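GTP cyclohydrolase 1 type 2 homolog (Staphylococcus aureus subsp. aureus, PDB 3LNL) is of unknown function but belongs to the GTP cyclohydrolase I type 2/NIF3 family, forms a capped hexameric toroid and binds two zinc ions in a dinuclear centre. Local coordinates at residues G292-A297 against H321-I326; I283-G288 against V304-D309; V134-Q139 against F204-Y209. The protein carries 2 engineered substitutions. One frame throughout, in Å; residues are numbered along the deposited sequence.

Contact 1. Residues G292-A297 against H321-I326; sequences GYEYQA and HGVNLI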
loop_
_atom_site.group_PDB
_atom_site.type_symbol
_atom_site.label_atom_id
_atom_site.label_comp_id
_atom_site.label_asym_id
_atom_site.label_seq_id
_atom_site.Cartn_x
_atom_site.Cartn_y
_atom_site.Cartn_z
ATOM N N GLY B 292 6.847 -1.962 -22.208
ATOM C CA GLY B 292 7.211 -1.263 -20.992
ATOM C C GLY B 292 8.637 -0.744 -21.150
ATOM O O GLY B 292 8.974 0.249 -20.544
ATOM N N TYR B 293 9.444 -1.385 -21.996
ATOM C CA TYR B 293 10.872 -0.988 -22.203
ATOM C C TYR B 293 11.122 -0.264 -23.509
ATOM O O TYR B 293 12.249 0.177 -23.755
ATOM C CB TYR B 293 11.818 -2.223 -22.124
ATOM C CG TYR B 293 11.951 -2.778 -20.743
ATOM C CD1 TYR B 293 11.091 -3.752 -20.285
ATOM C CD2 TYR B 293 12.961 -2.336 -19.896
ATOM C CE1 TYR B 293 11.220 -4.282 -18.969
ATOM C CE2 TYR B 293 13.104 -2.852 -18.607
ATOM C CZ TYR B 293 12.231 -3.823 -18.169
ATOM O OH TYR B 293 12.361 -4.320 -16.924
ATOM N N GLU B 294 10.086 -0.096 -24.334
ATOM C CA GLU B 294 10.301 0.437 -25.696
ATOM C C GLU B 294 10.774 1.876 -25.729
ATOM O O GLU B 294 11.625 2.235 -26.568
ATOM C CB GLU B 294 9.085 0.229 -26.617
ATOM C CG GLU B 294 7.760 0.943 -26.279
ATOM C CD GLU B 294 6.916 0.235 -25.212
ATOM O OE1 GLU B 294 7.483 -0.593 -24.450
ATOM O OE2 GLU B 294 5.686 0.539 -25.117
ATOM N N TYR B 295 10.231 2.705 -24.842
ATOM C CA TYR B 295 10.607 4.121 -24.810
ATOM C C TYR B 295 12.077 4.277 -24.354
ATOM O O TYR B 295 12.835 5.072 -24.916
ATOM C CB TYR B 295 9.612 4.941 -23.967
ATOM C CG TYR B 295 8.254 4.911 -24.580
ATOM C CD1 TYR B 295 7.306 3.992 -24.159
ATOM C CD2 TYR B 295 7.919 5.776 -25.640
ATOM C CE1 TYR B 295 6.033 3.925 -24.778
ATOM C CE2 TYR B 295 6.674 5.710 -26.256
ATOM C CZ TYR B 295 5.740 4.761 -25.830
ATOM O OH TYR B 295 4.516 4.669 -26.446
ATOM N N GLN B 296 12.469 3.483 -23.359
ATOM C CA GLN B 296 13.846 3.465 -22.855
ATOM C C GLN B 296 14.823 2.920 -23.908
ATOM O O GLN B 296 15.888 3.487 -24.134
ATOM C CB GLN B 296 13.869 2.659 -21.578
ATOM C CG GLN B 296 15.127 2.669 -20.782
ATOM C CD GLN B 296 14.850 2.168 -19.365
ATOM O OE1 GLN B 296 14.405 2.938 -18.536
ATOM N NE2 GLN B 296 15.055 0.856 -19.112
ATOM N N ALA B 297 14.389 1.898 -24.643
ATOM C CA ALA B 297 15.162 1.375 -25.766
ATOM C C ALA B 297 15.449 2.460 -26.789
ATOM O O ALA B 297 16.608 2.602 -27.253
ATOM C CB ALA B 297 14.473 0.200 -26.414
ATOM N N HIS B 321 3.933 8.108 -31.075
ATOM C CA HIS B 321 5.181 8.673 -30.608
ATOM C C HIS B 321 6.383 8.348 -31.506
ATOM O O HIS B 321 7.479 8.736 -31.209
ATOM C CB HIS B 321 5.465 8.201 -29.189
ATOM C CG HIS B 321 4.476 8.692 -28.179
ATOM N ND1 HIS B 321 4.271 10.035 -27.924
ATOM C CD2 HIS B 321 3.631 8.017 -27.372
ATOM C CE1 HIS B 321 3.318 10.156 -27.017
ATOM N NE2 HIS B 321 2.913 8.944 -26.669
ATOM N N GLY B 322 6.168 7.663 -32.619
ATOM C CA GLY B 322 7.251 7.323 -33.510
ATOM C C GLY B 322 8.150 6.214 -33.003
ATOM O O GLY B 322 9.275 6.076 -33.487
ATOM N N VAL B 323 7.706 5.423 -32.037
ATOM C CA VAL B 323 8.517 4.324 -31.548
ATOM C C VAL B 323 8.226 3.099 -32.440
ATOM O O VAL B 323 7.068 2.642 -32.561
ATOM C CB VAL B 323 8.272 4.038 -30.045
ATOM C CG1 VAL B 323 9.025 2.717 -29.603
ATOM C CG2 VAL B 323 8.728 5.222 -29.194
ATOM N N ASN B 324 9.244 2.580 -33.109
ATOM C CA ASN B 324 9.014 1.476 -33.981
ATOM C C ASN B 324 9.061 0.115 -33.253
ATOM O O ASN B 324 9.934 -0.119 -32.431
ATOM C CB ASN B 324 10.021 1.486 -35.125
ATOM C CG ASN B 324 9.987 2.750 -35.902
ATOM O OD1 ASN B 324 8.912 3.208 -36.286
ATOM N ND2 ASN B 324 11.143 3.337 -36.140
ATOM N N LEU B 325 8.102 -0.754 -33.547
ATOM C CA LEU B 325 8.012 -2.047 -32.864
ATOM C C LEU B 325 7.915 -3.173 -33.874
ATOM O O LEU B 325 7.413 -2.961 -34.973
ATOM C CB LEU B 325 6.776 -2.120 -31.986
ATOM C CG LEU B 325 6.571 -1.069 -30.919
ATOM C CD1 LEU B 325 5.136 -1.263 -30.316
ATOM C CD2 LEU B 325 7.642 -1.091 -29.856
ATOM N N ILE B 326 8.438 -4.333 -33.491
ATOM C CA ILE B 326 8.128 -5.603 -34.129
ATOM C C ILE B 326 7.704 -6.611 -33.054
ATOM O O ILE B 326 8.414 -6.868 -32.073
ATOM C CB ILE B 326 9.296 -6.214 -34.989
ATOM C CG1 ILE B 326 9.785 -5.224 -36.039
ATOM C CG2 ILE B 326 8.812 -7.501 -35.675
ATOM C CD1 ILE B 326 11.078 -5.553 -36.715
#
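Val323 stands at about a right angle to two side chains of the facing helix, and its two methyls divide the work between them. CG1, anti to the backbone N (chi1 172°), reaches Glu294, 3.9 Å from its CB. CG2, anti to the carbonyl carbon, leans obliquely on the Tyr295 ring, 3.6 Å from CE2. Leu325 CD2 comes in beside Val323 CG1 and meets the same Glu294 CB at 3.8 Å, so that the aliphatic root of an acidic residue serves as an apolar surface. The carboxylate is carried off by the torsions: CG sits in the crowded position between backbone N and carbonyl carbon, and the bend at chi2 (-81°) folds the chain back. There the syn lone pair of Glu294 OE1 takes the N-H of Gly292 at 2.7 Å, just ahead of helix 294-299. This helix is the connection of a beta-alpha-beta unit, here docked against the chain that runs into the next parallel strand, 325-327. That chain leaves helix 312-321 through a Schellman motif at Gly322, where phi is positive and two bonds run back into the last turn. The rings of Tyr295 and His321 meet obliquely, planes at 78°. Tyr295 OH lies near the plane of the imidazole, at its edge, 3.6 Å from His321 CD2. His321 also packs on Gly83 of a neighbouring subunit.

Contact 2. Residues I283-G288 against V304-D309; sequences IAIIGG and VFVTGD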
loop_
_atom_site.group_PDB
_atom_site.type_symbol
_atom_site.label_atom_id
_atom_site.label_comp_id
_atom_site.label_asym_id
_atom_site.label_seq_id
_atom_site.Cartn_x
_atom_site.Cartn_y
_atom_site.Cartn_z
ATOM N N ILE B 283 18.888 -2.274 -33.141
ATOM C CA ILE B 283 17.772 -3.090 -32.757
ATOM C C ILE B 283 17.863 -3.412 -31.263
ATOM O O ILE B 283 18.868 -3.893 -30.795
ATOM C CB ILE B 283 17.832 -4.376 -33.596
ATOM C CG1 ILE B 283 17.732 -3.975 -35.124
ATOM C CG2 ILE B 283 16.666 -5.324 -33.241
ATOM C CD1 ILE B 283 18.632 -4.710 -35.942
ATOM N N ALA B 284 16.812 -3.118 -30.501
ATOM C CA ALA B 284 16.734 -3.580 -29.116
ATOM C C ALA B 284 15.803 -4.797 -29.114
ATOM O O ALA B 284 14.756 -4.766 -29.775
ATOM C CB ALA B 284 16.177 -2.475 -28.228
ATOM N N ILE B 285 16.156 -5.818 -28.354
ATOM C CA ILE B 285 15.393 -7.078 -28.291
ATOM C C ILE B 285 15.154 -7.499 -26.859
ATOM O O ILE B 285 16.089 -7.630 -26.083
ATOM C CB ILE B 285 16.123 -8.237 -28.965
ATOM C CG1 ILE B 285 16.394 -7.964 -30.446
ATOM C CG2 ILE B 285 15.286 -9.534 -28.856
ATOM C CD1 ILE B 285 17.565 -8.814 -30.996
ATOM N N ILE B 286 13.878 -7.652 -26.501
ATOM C CA ILE B 286 13.481 -8.317 -25.266
ATOM C C ILE B 286 12.485 -9.418 -25.627
ATOM O O ILE B 286 11.316 -9.187 -25.934
ATOM C CB ILE B 286 12.923 -7.391 -24.175
ATOM C CG1 ILE B 286 13.957 -6.353 -23.788
ATOM C CG2 ILE B 286 12.515 -8.243 -22.918
ATOM C CD1 ILE B 286 13.492 -5.328 -22.810
ATOM N N GLY B 287 12.968 -10.648 -25.638
ATOM C CA GLY B 287 12.081 -11.744 -26.000
ATOM C C GLY B 287 11.065 -11.967 -24.930
ATOM O O GLY B 287 11.339 -11.722 -23.787
ATOM N N GLY B 288 9.889 -12.449 -25.320
ATOM C CA GLY B 288 8.812 -12.709 -24.380
ATOM C C GLY B 288 7.767 -11.605 -24.445
ATOM O O GLY B 288 7.038 -11.481 -25.451
ATOM N N VAL B 304 14.321 0.307 -33.470
ATOM C CA VAL B 304 13.153 -0.557 -33.360
ATOM C C VAL B 304 13.339 -1.428 -32.118
ATOM O O VAL B 304 14.482 -1.753 -31.714
ATOM C CB VAL B 304 12.948 -1.437 -34.666
ATOM C CG1 VAL B 304 14.189 -2.353 -34.934
ATOM C CG2 VAL B 304 11.646 -2.263 -34.604
ATOM N N PHE B 305 12.215 -1.691 -31.474
ATOM C CA PHE B 305 12.118 -2.504 -30.324
ATOM C C PHE B 305 11.403 -3.784 -30.711
ATOM O O PHE B 305 10.276 -3.746 -31.161
ATOM C CB PHE B 305 11.370 -1.799 -29.226
ATOM C CG PHE B 305 11.324 -2.566 -27.928
ATOM C CD1 PHE B 305 12.483 -2.772 -27.182
ATOM C CD2 PHE B 305 10.121 -3.133 -27.471
ATOM C CE1 PHE B 305 12.445 -3.455 -25.981
ATOM C CE2 PHE B 305 10.077 -3.850 -26.285
ATOM C CZ PHE B 305 11.240 -4.021 -25.532
ATOM N N VAL B 306 12.085 -4.914 -30.536
ATOM C CA VAL B 306 11.578 -6.226 -30.919
ATOM C C VAL B 306 11.194 -7.008 -29.689
ATOM O O VAL B 306 12.015 -7.177 -28.742
ATOM C CB VAL B 306 12.642 -7.041 -31.692
ATOM C CG1 VAL B 306 12.105 -8.460 -32.032
ATOM C CG2 VAL B 306 13.090 -6.275 -32.966
ATOM N N THR B 307 9.943 -7.479 -29.662
ATOM C CA THR B 307 9.438 -8.218 -28.509
ATOM C C THR B 307 8.242 -9.088 -28.921
ATOM O O THR B 307 7.972 -9.253 -30.112
ATOM C CB THR B 307 9.086 -7.255 -27.339
ATOM O OG1 THR B 307 8.977 -7.990 -26.120
ATOM C CG2 THR B 307 7.766 -6.461 -27.558
ATOM N N GLY B 308 7.540 -9.640 -27.943
ATOM C CA GLY B 308 6.294 -10.384 -28.171
ATOM C C GLY B 308 5.149 -9.839 -27.372
ATOM O O GLY B 308 5.335 -8.904 -26.581
ATOM N N ASP B 309 3.953 -10.411 -27.602
ATOM C CA ASP B 309 2.699 -10.116 -26.868
ATOM C C ASP B 309 2.360 -8.614 -26.916
ATOM O O ASP B 309 1.927 -8.057 -25.922
ATOM C CB ASP B 309 2.798 -10.530 -25.374
ATOM C CG ASP B 309 2.581 -12.025 -25.110
ATOM O OD1 ASP B 309 2.063 -12.749 -25.956
ATOM O OD2 ASP B 309 2.918 -12.484 -23.972
#
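Thr307 OG1 donates the shortest bond here, 2.6 Å to Ile286 O, with the hydroxyl anti to its own backbone N (chi1 -163°) and almost in line with the carbonyl. The same OG1 accepts the N-H of Gly290, so one side chain ties together the turn that follows the first strand. These are the neighbouring parallel strands of a beta-alpha-beta unit, with helix 294-299 as the crossover. The ladder alternates: Val304 O receives Ala284 N at 3.0 Å, Ala284 O receives Val306 N at 2.8 Å, and Val306 O receives Ile286 N, nearly along the C=O axis. Beyond the strand ends lies the metal site: Asp309 OD2 bonds ND1 of His330, a zinc ligand, and would probably orient and polarise that imidazole, while Asp309 OD1 takes the N-H of His312 of a neighbouring subunit. On the face of Ile283, Ile285, Val304 and Val306 the branched side chains run side by side, Ile283 CG2 to Val306 CG2 at 3.7 Å. On the other face Phe305, beneath helix 294-299, offers its ring edge to Ala284 CB and, in the ring plane, to Ile286, whose CD1 ends 3.8 Å from Phe305 CZ.

Contact 3. Residues V134-Q139 against F204-Y209; sequences VYYKVQ and FMIDAY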
loop_
_atom_site.group_PDB
_atom_site.type_symbol
_atom_site.label_atom_id
_atom_site.label_comp_id
_atom_site.label_asym_id
_atom_site.label_seq_id
_atom_site.Cartn_x
_atom_site.Cartn_y
_atom_site.Cartn_z
ATOM N N VAL B 134 26.055 -4.597 -5.701
ATOM C CA VAL B 134 26.597 -3.909 -4.552
ATOM C C VAL B 134 27.856 -4.611 -4.078
ATOM O O VAL B 134 27.866 -5.827 -3.895
ATOM C CB VAL B 134 25.580 -3.861 -3.413
ATOM C CG1 VAL B 134 26.169 -3.126 -2.212
ATOM C CG2 VAL B 134 24.289 -3.207 -3.896
ATOM N N TYR B 135 28.925 -3.835 -3.947
ATOM C CA TYR B 135 30.200 -4.287 -3.385
ATOM C C TYR B 135 30.552 -3.357 -2.224
ATOM O O TYR B 135 29.877 -2.353 -2.000
ATOM C CB TYR B 135 31.318 -4.181 -4.423
ATOM C CG TYR B 135 31.101 -5.008 -5.653
ATOM C CD1 TYR B 135 31.746 -6.232 -5.830
ATOM C CD2 TYR B 135 30.252 -4.561 -6.656
ATOM C CE1 TYR B 135 31.535 -7.002 -6.985
ATOM C CE2 TYR B 135 30.042 -5.309 -7.808
ATOM C CZ TYR B 135 30.671 -6.529 -7.969
ATOM O OH TYR B 135 30.420 -7.241 -9.134
ATOM N N TYR B 136 31.630 -3.671 -1.504
ATOM C CA TYR B 136 32.187 -2.748 -0.513
ATOM C C TYR B 136 33.667 -2.563 -0.714
ATOM O O TYR B 136 34.402 -3.532 -0.955
ATOM C CB TYR B 136 31.963 -3.241 0.910
ATOM C CG TYR B 136 30.534 -3.211 1.324
ATOM C CD1 TYR B 136 29.762 -4.355 1.290
ATOM C CD2 TYR B 136 29.944 -2.025 1.748
ATOM C CE1 TYR B 136 28.434 -4.325 1.665
ATOM C CE2 TYR B 136 28.615 -1.984 2.121
ATOM C CZ TYR B 136 27.868 -3.138 2.082
ATOM O OH TYR B 136 26.541 -3.107 2.460
ATOM N N LYS B 137 34.115 -1.321 -0.603
ATOM C CA LYS B 137 35.538 -1.065 -0.457
ATOM C C LYS B 137 35.834 -1.062 1.043
ATOM O O LYS B 137 35.334 -0.216 1.778
ATOM C CB LYS B 137 35.948 0.236 -1.114
ATOM C CG LYS B 137 37.427 0.298 -1.466
ATOM C CD LYS B 137 37.719 1.642 -2.176
ATOM C CE LYS B 137 38.457 1.437 -3.497
ATOM N NZ LYS B 137 38.350 2.707 -4.319
ATOM N N VAL B 138 36.594 -2.065 1.469
ATOM C CA VAL B 138 37.040 -2.206 2.842
ATOM C C VAL B 138 38.281 -1.360 3.018
ATOM O O VAL B 138 39.204 -1.448 2.209
ATOM C CB VAL B 138 37.381 -3.674 3.168
ATOM C CG1 VAL B 138 37.734 -3.840 4.676
ATOM C CG2 VAL B 138 36.208 -4.571 2.797
ATOM N N GLN B 139 38.286 -0.532 4.058
ATOM C CA GLN B 139 39.425 0.308 4.404
ATOM C C GLN B 139 39.819 0.040 5.853
ATOM O O GLN B 139 39.018 0.226 6.761
ATOM C CB GLN B 139 39.087 1.805 4.228
ATOM C CG GLN B 139 38.888 2.185 2.749
ATOM C CD GLN B 139 38.563 3.669 2.517
ATOM O OE1 GLN B 139 38.907 4.215 1.462
ATOM N NE2 GLN B 139 37.896 4.308 3.479
ATOM N N PHE B 204 40.720 -2.842 -0.083
ATOM C CA PHE B 204 40.400 -3.957 -0.961
ATOM C C PHE B 204 38.884 -4.075 -1.133
ATOM O O PHE B 204 38.097 -3.404 -0.435
ATOM C CB PHE B 204 41.011 -5.266 -0.441
ATOM C CG PHE B 204 40.561 -5.646 0.938
ATOM C CD1 PHE B 204 39.542 -6.584 1.121
ATOM C CD2 PHE B 204 41.166 -5.087 2.058
ATOM C CE1 PHE B 204 39.127 -6.949 2.392
ATOM C CE2 PHE B 204 40.762 -5.457 3.329
ATOM C CZ PHE B 204 39.733 -6.394 3.496
ATOM N N MET B 205 38.496 -4.929 -2.069
ATOM C CA MET B 205 37.099 -5.096 -2.462
ATOM C C MET B 205 36.524 -6.356 -1.870
ATOM O O MET B 205 37.217 -7.347 -1.743
ATOM C CB MET B 205 36.993 -5.135 -3.984
ATOM C CG MET B 205 37.417 -3.840 -4.644
ATOM S SD MET B 205 36.375 -2.449 -4.083
ATOM C CE MET B 205 34.785 -2.908 -4.853
ATOM N N ILE B 206 35.263 -6.300 -1.480
ATOM C CA ILE B 206 34.510 -7.505 -1.170
ATOM C C ILE B 206 33.129 -7.425 -1.831
ATOM O O ILE B 206 32.600 -6.333 -2.080
ATOM C CB ILE B 206 34.341 -7.710 0.361
ATOM C CG1 ILE B 206 33.654 -6.488 0.998
ATOM C CG2 ILE B 206 35.700 -8.019 1.022
ATOM C CD1 ILE B 206 32.878 -6.782 2.284
ATOM N N ASP B 207 32.565 -8.585 -2.125
ATOM C CA ASP B 207 31.165 -8.672 -2.521
ATOM C C ASP B 207 30.329 -8.384 -1.292
ATOM O O ASP B 207 30.816 -8.533 -0.163
ATOM C CB ASP B 207 30.830 -10.074 -3.032
ATOM C CG ASP B 207 31.634 -10.450 -4.248
ATOM O OD1 ASP B 207 32.140 -9.528 -4.921
ATOM O OD2 ASP B 207 31.766 -11.660 -4.535
ATOM N N ALA B 208 29.070 -8.000 -1.510
ATOM C CA ALA B 208 28.173 -7.616 -0.410
ATOM C C ALA B 208 27.967 -8.705 0.668
ATOM O O ALA B 208 27.831 -8.384 1.846
ATOM C CB ALA B 208 26.830 -7.140 -0.953
ATOM N N TYR B 209 27.965 -9.977 0.294
ATOM C CA TYR B 209 27.668 -11.029 1.275
ATOM C C TYR B 209 28.829 -11.279 2.258
ATOM O O TYR B 209 28.624 -11.887 3.318
ATOM C CB TYR B 209 27.226 -12.334 0.584
ATOM C CG TYR B 209 28.337 -13.063 -0.124
ATOM C CD1 TYR B 209 29.107 -14.015 0.541
ATOM C CD2 TYR B 209 28.629 -12.799 -1.454
ATOM C CE1 TYR B 209 30.136 -14.692 -0.108
ATOM C CE2 TYR B 209 29.662 -13.464 -2.109
ATOM C CZ TYR B 209 30.407 -14.406 -1.430
ATOM O OH TYR B 209 31.428 -15.059 -2.074
#
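Phe204 O is gripped twice: by the N-H of Val138, 2.8 Å away and nearly along the C=O axis, and by a CA-H...O contact from Lys137 CA at 3.5 Å. The two strands are antiparallel neighbours in the PII-like domain, the middle domain that bulges out between the two NIF3 domains. Val138 and Phe204 form one hydrogen-bonded pair, Phe204 N returning the bond to Val138 O. Tyr136 and Ile206 form the next, with Tyr136 N reaching Ile206 O at 2.9 Å. Beyond it the ladder frays, Ala208 N making only a weak bond to Val134 O.

On the face of Tyr136, Val138, Phe204 and Ile206 the contact is hydrophobic. Phe204 holds CG in the crowded position between backbone N and carbonyl carbon (chi1 59°), which swings its ring under Val138. Val138 CB sits over the ring face in a CH-pi contact, 3.8 Å from the centroid, while Val138 CG1 touches CZ of the same ring. Ile206, also with CG1 in the crowded position, sets that atom against both Tyr136 CB and Val138 CG2, 3.7 Å from the latter. Helix 211-221 covers this side, Ile218 touching Val138.

Lys137 and Met205 occupy the other face. Lys137 CG packs against Met205 SD, but its NZ leaves the strand pair for a salt bridge with Asp230 of a neighbouring subunit and a hydrogen bond to Tyr141 OH of that subunit, joining this sheet to its counterpart next door. Bends at chi2 and chi3 curl Met205 back over the strands and put its CE 3.7 Å from Tyr135 CB. The Tyr135 ring then runs alongside the Asp207 carboxylate, the planes 69° apart, with Asp207 OD1 3.3 Å from Tyr135 CE1.

In the fold
Followed from the N terminus, the chain first completes contact 3, where strand 197-207 returns to strand 125-142 and closes a loop of 64 residues inside the PII-like domain. Contacts 2 and 1 come later and cross: 283-288 opens contact 2, 292-297 opens contact 1, then 304-309 closes the former and 321-326 the latter. Their centres lie about 9 Å apart, and they touch where Phe305 N meets Asn324 O and Tyr293 packs on Ile286. Together they set helix 294-299 against three successive parallel strands of the NIF3 fold. Contact 3 lies apart, its centre about 35 Å from that of contact 2, although strand 240-253 links the regions in one branched sheet.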